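Vacuolar protein sorting-associated protein IST1 (Saccharomyces cerevisiae, PDB 3GGY) regulates recruitment of the ATPase VPS4 to ESCRT-III, probably together with DID2, in a late step of multivesicular body cargo sorting. Local coordinates at residues A[30-41]-A[56-67]. Numbering follows the deposited sequence.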
ATOM      1  N   GLN A  30      -1.480  11.030  -3.872  1.00 13.02           N
ATOM      2  CA  GLN A  30      -0.586  10.256  -4.714  1.00 11.94           C
ATOM      3  C   GLN A  30      -1.133   9.970  -6.111  1.00 11.54           C
ATOM      4  O   GLN A  30      -0.362   9.844  -7.063  1.00 12.06           O
ATOM      5  CB  GLN A  30      -0.199   8.965  -3.992  1.00 12.25           C
ATOM      6  CG  GLN A  30       0.754   9.238  -2.827  1.00 11.48           C
ATOM      7  CD  GLN A  30       1.082   7.999  -2.027  1.00 12.83           C
ATOM      8  OE1 GLN A  30       1.234   6.911  -2.582  1.00 12.87           O
ATOM      9  NE2 GLN A  30       1.214   8.163  -0.713  1.00 12.93           N
ATOM     10  N   GLN A  31      -2.452   9.864  -6.235  1.00 14.04           N
ATOM     11  CA  GLN A  31      -3.059   9.615  -7.537  1.00 15.53           C
ATOM     12  C   GLN A  31      -2.897  10.865  -8.390  1.00 18.25           C
ATOM     13  O   GLN A  31      -2.561  10.782  -9.570  1.00 17.76           O
ATOM     14  CB  GLN A  31      -4.541   9.269  -7.381  1.00 18.13           C
ATOM     15  CG  GLN A  31      -4.784   7.900  -6.762  1.00 22.49           C
ATOM     16  CD  GLN A  31      -6.256   7.590  -6.572  1.00 27.26           C
ATOM     17  OE1 GLN A  31      -6.977   8.324  -5.894  1.00 26.70           O
ATOM     18  NE2 GLN A  31      -6.710   6.493  -7.172  1.00 29.74           N
ATOM     19  N   ALA A  32      -3.123  12.024  -7.784  1.00 17.08           N
ATOM     20  CA  ALA A  32      -2.985  13.288  -8.501  1.00 19.03           C
ATOM     21  C   ALA A  32      -1.542  13.469  -8.965  1.00 17.73           C
ATOM     22  O   ALA A  32      -1.290  13.915 -10.087  1.00 19.44           O
ATOM     23  CB  ALA A  32      -3.401  14.445  -7.602  1.00 17.66           C
ATOM     24  N   ILE A  33      -0.595  13.114  -8.103  1.00 17.31           N
ATOM     25  CA  ILE A  33       0.825  13.234  -8.424  1.00 16.39           C
ATOM     26  C   ILE A  33       1.206  12.263  -9.543  1.00 16.24           C
ATOM     27  O   ILE A  33       1.998  12.598 -10.429  1.00 16.10           O
ATOM     28  CB  ILE A  33       1.687  12.973  -7.166  1.00 18.38           C
ATOM     29  CG1 ILE A  33       1.448  14.097  -6.153  1.00 20.21           C
ATOM     30  CG2 ILE A  33       3.160  12.875  -7.531  1.00 17.13           C
ATOM     31  CD1 ILE A  33       2.165  13.908  -4.832  1.00 20.11           C
ATOM     32  N   ALA A  34       0.631  11.064  -9.507  1.00 14.49           N
ATOM     33  CA  ALA A  34       0.900  10.063 -10.535  1.00 14.91           C
ATOM     34  C   ALA A  34       0.440  10.615 -11.888  1.00 14.92           C
ATOM     35  O   ALA A  34       1.099  10.412 -12.906  1.00 15.78           O
ATOM     36  CB  ALA A  34       0.157   8.764 -10.212  1.00 14.45           C
ATOM     37  N   LYS A  35      -0.683  11.323 -11.890  1.00 15.90           N
ATOM     38  CA  LYS A  35      -1.197  11.900 -13.127  1.00 18.08           C
ATOM     39  C   LYS A  35      -0.216  12.937 -13.666  1.00 18.86           C
ATOM     40  O   LYS A  35       0.036  13.000 -14.873  1.00 18.38           O
ATOM     41  CB  LYS A  35      -2.566  12.544 -12.890  1.00 20.93           C
ATOM     42  CG  LYS A  35      -3.246  13.016 -14.165  1.00 25.15           C
ATOM     43  CD  LYS A  35      -4.701  13.369 -13.910  1.00 28.99           C
ATOM     44  CE  LYS A  35      -5.410  13.779 -15.194  1.00 32.99           C
ATOM     45  NZ  LYS A  35      -4.912  15.080 -15.720  1.00 35.11           N
ATOM     46  N   GLN A  36       0.341  13.748 -12.770  1.00 16.76           N
ATOM     47  CA  GLN A  36       1.306  14.764 -13.174  1.00 18.66           C
ATOM     48  C   GLN A  36       2.569  14.107 -13.725  1.00 18.05           C
ATOM     49  O   GLN A  36       3.177  14.606 -14.671  1.00 14.89           O
ATOM     50  CB  GLN A  36       1.669  15.668 -11.989  1.00 20.71           C
ATOM     51  CG  GLN A  36       2.761  16.692 -12.300  1.00 28.86           C
ATOM     52  CD  GLN A  36       2.887  17.763 -11.227  1.00 33.27           C
ATOM     53  OE1 GLN A  36       1.886  18.322 -10.781  1.00 37.34           O
ATOM     54  NE2 GLN A  36       4.116  18.064 -10.818  1.00 33.75           N
ATOM     55  N   SER A  37       2.962  12.987 -13.128  1.00 16.25           N
ATOM     56  CA  SER A  37       4.151  12.277 -13.577  1.00 15.83           C
ATOM     57  C   SER A  37       3.979  11.766 -15.000  1.00 14.57           C
ATOM     58  O   SER A  37       4.919  11.797 -15.793  1.00 14.57           O
ATOM     59  CB  SER A  37       4.455  11.105 -12.642  1.00 18.49           C
ATOM     60  OG  SER A  37       4.746  11.574 -11.337  1.00 22.37           O
ATOM     61  N   ARG A  38       2.775  11.301 -15.321  1.00 13.76           N
ATOM     62  CA  ARG A  38       2.492  10.799 -16.658  1.00 13.58           C
ATOM     63  C   ARG A  38       2.618  11.934 -17.677  1.00 13.90           C
ATOM     64  O   ARG A  38       3.166  11.743 -18.759  1.00 12.59           O
ATOM     65  CB  ARG A  38       1.095  10.172 -16.698  1.00 14.44           C
ATOM     66  CG  ARG A  38       1.041   8.809 -15.998  1.00 13.51           C
ATOM     67  CD  ARG A  38      -0.371   8.247 -15.896  1.00 17.21           C
ATOM     68  NE  ARG A  38      -0.356   6.901 -15.322  1.00 14.84           N
ATOM     69  CZ  ARG A  38      -0.200   5.785 -16.027  1.00 16.94           C
ATOM     70  NH1 ARG A  38      -0.058   5.839 -17.345  1.00 15.48           N
ATOM     71  NH2 ARG A  38      -0.153   4.612 -15.411  1.00 16.32           N
ATOM     72  N   ARG A  39       2.125  13.116 -17.319  1.00 13.95           N
ATOM     73  CA  ARG A  39       2.218  14.278 -18.204  1.00 15.62           C
ATOM     74  C   ARG A  39       3.680  14.621 -18.433  1.00 15.87           C
ATOM     75  O   ARG A  39       4.083  14.984 -19.537  1.00 15.14           O
ATOM     76  CB  ARG A  39       1.558  15.506 -17.583  1.00 17.11           C
ATOM     77  CG  ARG A  39       0.105  15.364 -17.199  1.00 22.38           C
ATOM     78  CD  ARG A  39      -0.371  16.661 -16.561  1.00 27.36           C
ATOM     79  NE  ARG A  39      -0.294  17.779 -17.500  1.00 32.36           N
ATOM     80  CZ  ARG A  39      -0.283  19.060 -17.144  1.00 34.35           C
ATOM     81  NH1 ARG A  39      -0.338  19.398 -15.860  1.00 33.95           N
ATOM     82  NH2 ARG A  39      -0.225  20.006 -18.073  1.00 36.17           N
ATOM     83  N   GLN A  40       4.471  14.523 -17.372  1.00 15.79           N
ATOM     84  CA  GLN A  40       5.888  14.845 -17.449  1.00 16.94           C
ATOM     85  C   GLN A  40       6.673  13.841 -18.286  1.00 15.90           C
ATOM     86  O   GLN A  40       7.656  14.202 -18.934  1.00 16.47           O
ATOM     87  CB  GLN A  40       6.454  14.968 -16.032  1.00 19.85           C
ATOM     88  CG  GLN A  40       5.704  16.023 -15.219  1.00 24.78           C
ATOM     89  CD  GLN A  40       6.163  16.132 -13.777  1.00 29.67           C
ATOM     90  OE1 GLN A  40       6.291  15.128 -13.074  1.00 30.33           O
ATOM     91  NE2 GLN A  40       6.398  17.360 -13.321  1.00 31.82           N
ATOM     92  N   VAL A  41       6.241  12.582 -18.280  1.00 13.84           N
ATOM     93  CA  VAL A  41       6.900  11.566 -19.093  1.00 13.40           C
ATOM     94  C   VAL A  41       6.626  11.926 -20.553  1.00 15.09           C
ATOM     95  O   VAL A  41       7.505  11.838 -21.402  1.00 15.52           O
ATOM     96  CB  VAL A  41       6.342  10.149 -18.811  1.00 12.69           C
ATOM     97  CG1 VAL A  41       6.824   9.166 -19.876  1.00 14.57           C
ATOM     98  CG2 VAL A  41       6.799   9.676 -17.440  1.00 13.50           C
ATOM     99  N   ARG A  56      11.709   7.754 -15.332  1.00 13.02           N
ATOM    100  CA  ARG A  56      10.490   8.312 -14.764  1.00 13.25           C
ATOM    101  C   ARG A  56       9.363   7.291 -14.763  1.00 12.68           C
ATOM    102  O   ARG A  56       8.551   7.247 -13.834  1.00 11.39           O
ATOM    103  CB  ARG A  56      10.063   9.553 -15.544  1.00 16.63           C
ATOM    104  CG  ARG A  56       9.141  10.465 -14.766  1.00 22.88           C
ATOM    105  CD  ARG A  56       9.891  11.098 -13.599  1.00 26.34           C
ATOM    106  NE  ARG A  56      10.064  12.534 -13.781  1.00 31.74           N
ATOM    107  CZ  ARG A  56       9.099  13.427 -13.604  1.00 32.27           C
ATOM    108  NH1 ARG A  56       7.889  13.030 -13.235  1.00 34.61           N
ATOM    109  NH2 ARG A  56       9.343  14.715 -13.797  1.00 35.99           N
ATOM    110  N   VAL A  57       9.308   6.473 -15.810  1.00 11.40           N
ATOM    111  CA  VAL A  57       8.279   5.447 -15.894  1.00 11.25           C
ATOM    112  C   VAL A  57       8.516   4.378 -14.829  1.00 12.24           C
ATOM    113  O   VAL A  57       7.574   3.894 -14.201  1.00 11.59           O
ATOM    114  CB  VAL A  57       8.256   4.811 -17.300  1.00 10.48           C
ATOM    115  CG1 VAL A  57       7.403   3.555 -17.307  1.00 12.08           C
ATOM    116  CG2 VAL A  57       7.703   5.826 -18.288  1.00 12.24           C
ATOM    117  N   GLU A  58       9.773   4.012 -14.611  1.00 12.97           N
ATOM    118  CA  GLU A  58      10.072   3.013 -13.592  1.00 13.95           C
ATOM    119  C   GLU A  58       9.547   3.484 -12.237  1.00 13.89           C
ATOM    120  O   GLU A  58       8.980   2.703 -11.476  1.00 14.51           O
ATOM    121  CB  GLU A  58      11.578   2.764 -13.528  1.00 16.58           C
ATOM    122  CG  GLU A  58      12.141   2.255 -14.849  1.00 22.49           C
ATOM    123  CD  GLU A  58      13.624   1.964 -14.792  1.00 28.23           C
ATOM    124  OE1 GLU A  58      14.398   2.879 -14.432  1.00 30.31           O
ATOM    125  OE2 GLU A  58      14.016   0.820 -15.116  1.00 33.42           O
ATOM    126  N   THR A  59       9.724   4.768 -11.949  1.00 13.13           N
ATOM    127  CA  THR A  59       9.265   5.345 -10.692  1.00 13.28           C
ATOM    128  C   THR A  59       7.739   5.351 -10.654  1.00 12.49           C
ATOM    129  O   THR A  59       7.129   5.027  -9.635  1.00 13.16           O
ATOM    130  CB  THR A  59       9.787   6.787 -10.537  1.00 14.45           C
ATOM    131  OG1 THR A  59      11.220   6.776 -10.548  1.00 17.47           O
ATOM    132  CG2 THR A  59       9.303   7.399  -9.231  1.00 14.94           C
ATOM    133  N   LEU A  60       7.128   5.718 -11.774  1.00  9.27           N
ATOM    134  CA  LEU A  60       5.671   5.760 -11.874  1.00 10.08           C
ATOM    135  C   LEU A  60       5.059   4.381 -11.620  1.00  9.02           C
ATOM    136  O   LEU A  60       4.021   4.255 -10.966  1.00 11.93           O
ATOM    137  CB  LEU A  60       5.269   6.263 -13.266  1.00 11.92           C
ATOM    138  CG  LEU A  60       3.785   6.250 -13.645  1.00 13.53           C
ATOM    139  CD1 LEU A  60       2.972   7.049 -12.635  1.00 15.10           C
ATOM    140  CD2 LEU A  60       3.626   6.833 -15.044  1.00 14.72           C
ATOM    141  N   ILE A  61       5.698   3.342 -12.152  1.00  9.70           N
ATOM    142  CA  ILE A  61       5.216   1.979 -11.965  1.00  9.49           C
ATOM    143  C   ILE A  61       5.166   1.659 -10.480  1.00  9.71           C
ATOM    144  O   ILE A  61       4.182   1.102  -9.990  1.00  9.44           O
ATOM    145  CB  ILE A  61       6.132   0.977 -12.698  1.00 10.23           C
ATOM    146  CG1 ILE A  61       5.894   1.105 -14.206  1.00 10.50           C
ATOM    147  CG2 ILE A  61       5.853  -0.453 -12.237  1.00 11.77           C
ATOM    148  CD1 ILE A  61       6.881   0.341 -15.062  1.00 12.49           C
ATOM    149  N   HIS A  62       6.223   2.019  -9.763  1.00 10.90           N
ATOM    150  CA  HIS A  62       6.249   1.768  -8.331  1.00 13.13           C
ATOM    151  C   HIS A  62       5.198   2.626  -7.630  1.00 11.29           C
ATOM    152  O   HIS A  62       4.540   2.164  -6.697  1.00 12.22           O
ATOM    153  CB  HIS A  62       7.634   2.049  -7.752  1.00 14.00           C
ATOM    154  CG  HIS A  62       7.698   1.890  -6.267  1.00 19.89           C
ATOM    155  ND1 HIS A  62       7.223   2.846  -5.394  1.00 24.47           N
ATOM    156  CD2 HIS A  62       8.121   0.856  -5.501  1.00 21.27           C
ATOM    157  CE1 HIS A  62       7.350   2.408  -4.154  1.00 23.94           C
ATOM    158  NE2 HIS A  62       7.892   1.202  -4.191  1.00 25.34           N
ATOM    159  N   ASP A  63       5.035   3.867  -8.079  1.00 10.91           N
ATOM    160  CA  ASP A  63       4.041   4.752  -7.476  1.00 11.20           C
ATOM    161  C   ASP A  63       2.635   4.168  -7.604  1.00  8.97           C
ATOM    162  O   ASP A  63       1.845   4.247  -6.663  1.00  9.35           O
ATOM    163  CB  ASP A  63       4.073   6.145  -8.120  1.00 14.21           C
ATOM    164  CG  ASP A  63       5.342   6.920  -7.787  1.00 18.68           C
ATOM    165  OD1 ASP A  63       5.977   6.624  -6.756  1.00 20.29           O
ATOM    166  OD2 ASP A  63       5.690   7.842  -8.556  1.00 21.35           O
ATOM    167  N   ASP A  64       2.319   3.595  -8.766  1.00  9.93           N
ATOM    168  CA  ASP A  64       1.002   2.999  -8.985  1.00  8.83           C
ATOM    169  C   ASP A  64       0.790   1.772  -8.099  1.00  9.44           C
ATOM    170  O   ASP A  64      -0.303   1.556  -7.575  1.00  9.30           O
ATOM    171  CB  ASP A  64       0.811   2.610 -10.454  1.00 10.18           C
ATOM    172  CG  ASP A  64       0.493   3.804 -11.344  1.00 12.86           C
ATOM    173  OD1 ASP A  64       0.102   4.872 -10.814  1.00 12.22           O
ATOM    174  OD2 ASP A  64       0.617   3.658 -12.581  1.00 13.71           O
ATOM    175  N   ILE A  65       1.834   0.966  -7.930  1.00  8.61           N
ATOM    176  CA  ILE A  65       1.736  -0.221  -7.085  1.00  8.83           C
ATOM    177  C   ILE A  65       1.509   0.210  -5.632  1.00  8.33           C
ATOM    178  O   ILE A  65       0.725  -0.402  -4.901  1.00  8.46           O
ATOM    179  CB  ILE A  65       3.026  -1.077  -7.187  1.00  9.98           C
ATOM    180  CG1 ILE A  65       3.113  -1.714  -8.578  1.00 12.46           C
ATOM    181  CG2 ILE A  65       3.020  -2.172  -6.114  1.00 12.00           C
ATOM    182  CD1 ILE A  65       4.443  -2.363  -8.870  1.00 11.14           C
ATOM    183  N   HIS A  66       2.184   1.277  -5.220  1.00  7.68           N
ATOM    184  CA  HIS A  66       2.043   1.774  -3.859  1.00  8.57           C
ATOM    185  C   HIS A  66       0.626   2.289  -3.627  1.00  8.23           C
ATOM    186  O   HIS A  66       0.069   2.123  -2.550  1.00  8.35           O
ATOM    187  CB  HIS A  66       3.048   2.889  -3.587  1.00  8.39           C
ATOM    188  CG  HIS A  66       3.132   3.277  -2.144  1.00 10.28           C
ATOM    189  ND1 HIS A  66       3.718   2.470  -1.191  1.00 10.79           N
ATOM    190  CD2 HIS A  66       2.693   4.378  -1.490  1.00 11.53           C
ATOM    191  CE1 HIS A  66       3.640   3.061  -0.010  1.00 12.90           C
ATOM    192  NE2 HIS A  66       3.022   4.220  -0.164  1.00 11.11           N
ATOM    193  N   ILE A  67       0.038   2.922  -4.638  1.00  7.21           N
ATOM    194  CA  ILE A  67      -1.328   3.410  -4.489  1.00  8.90           C
ATOM    195  C   ILE A  67      -2.265   2.215  -4.297  1.00  8.52           C
ATOM    196  O   ILE A  67      -3.191   2.274  -3.496  1.00  9.79           O
ATOM    197  CB  ILE A  67      -1.765   4.227  -5.726  1.00  9.51           C
ATOM    198  CG1 ILE A  67      -1.050   5.580  -5.721  1.00 11.06           C
ATOM    199  CG2 ILE A  67      -3.278   4.415  -5.717  1.00 11.00           C
ATOM    200  CD1 ILE A  67      -1.128   6.319  -7.042  1.00 13.36           C
TER
HETATM  201  O   HOH W   1       2.484   6.512  -5.004  1.00 14.77           O
HETATM  202  O   HOH W   2       6.227   9.900 -10.253  1.00 34.55           O
HETATM  203  O   HOH W   3      -1.038   6.268 -12.670  1.00 17.77           O
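Arg56 reaches across to Gln40 and Val41 where two long helices, 8-46 and 50-82, pair as the antiparallel helical hairpin of this ESCRT-III-like N-terminal domain; the segment axes run at 161° and approach to 10.1 Å. Followed outward, Arg56 meets Val41 first: its CB and then its CG pass Val41 CG2, CG at 3.6 Å. The chain then bends at chi2 and chi3, turning the guanidinium edge toward Ser37 CB and the Gln40 amide. There NH1 donates to Gln40 OE1 at 2.6 Å in a nearly straight bond (163°), while NH2 adds a weak bond to the same oxygen. The oxygen lies in the guanidinium plane, but NH1 stands above the carbonyl plane and not on a lone pair; the two groups are almost perpendicular. Cutting this side chain back to alanine would probably cost Gln40 OE1 both guanidinium donors and open a gap beside Val41 CG2. Val41 CG1 also packs on Val57 CG2.

Farther along, Leu60 fits between Ala34 and Arg38: its CD1 faces Ala34 CB, and its CD2 lies over one guanidinium face of Arg38, offset toward the rim, and touches that residue's CG at 3.4 Å. Arg38 and Asp64 form a salt bridge in which NH2 donates to the syn lone pair of OD2, the oxygen somewhat tilted from the guanidinium plane and also bonded to Tyr172 of helix 166-179. Gln30 and His66 both bond to Glu121, and their nearly coplanar amide and ring meet at the ring edge, Gln30 OE1 beside His66 CD2. Water joins the helices too: one molecule accepts from Arg38 NE at 2.8 Å and donates to Asp64 OD1 at 2.6 Å.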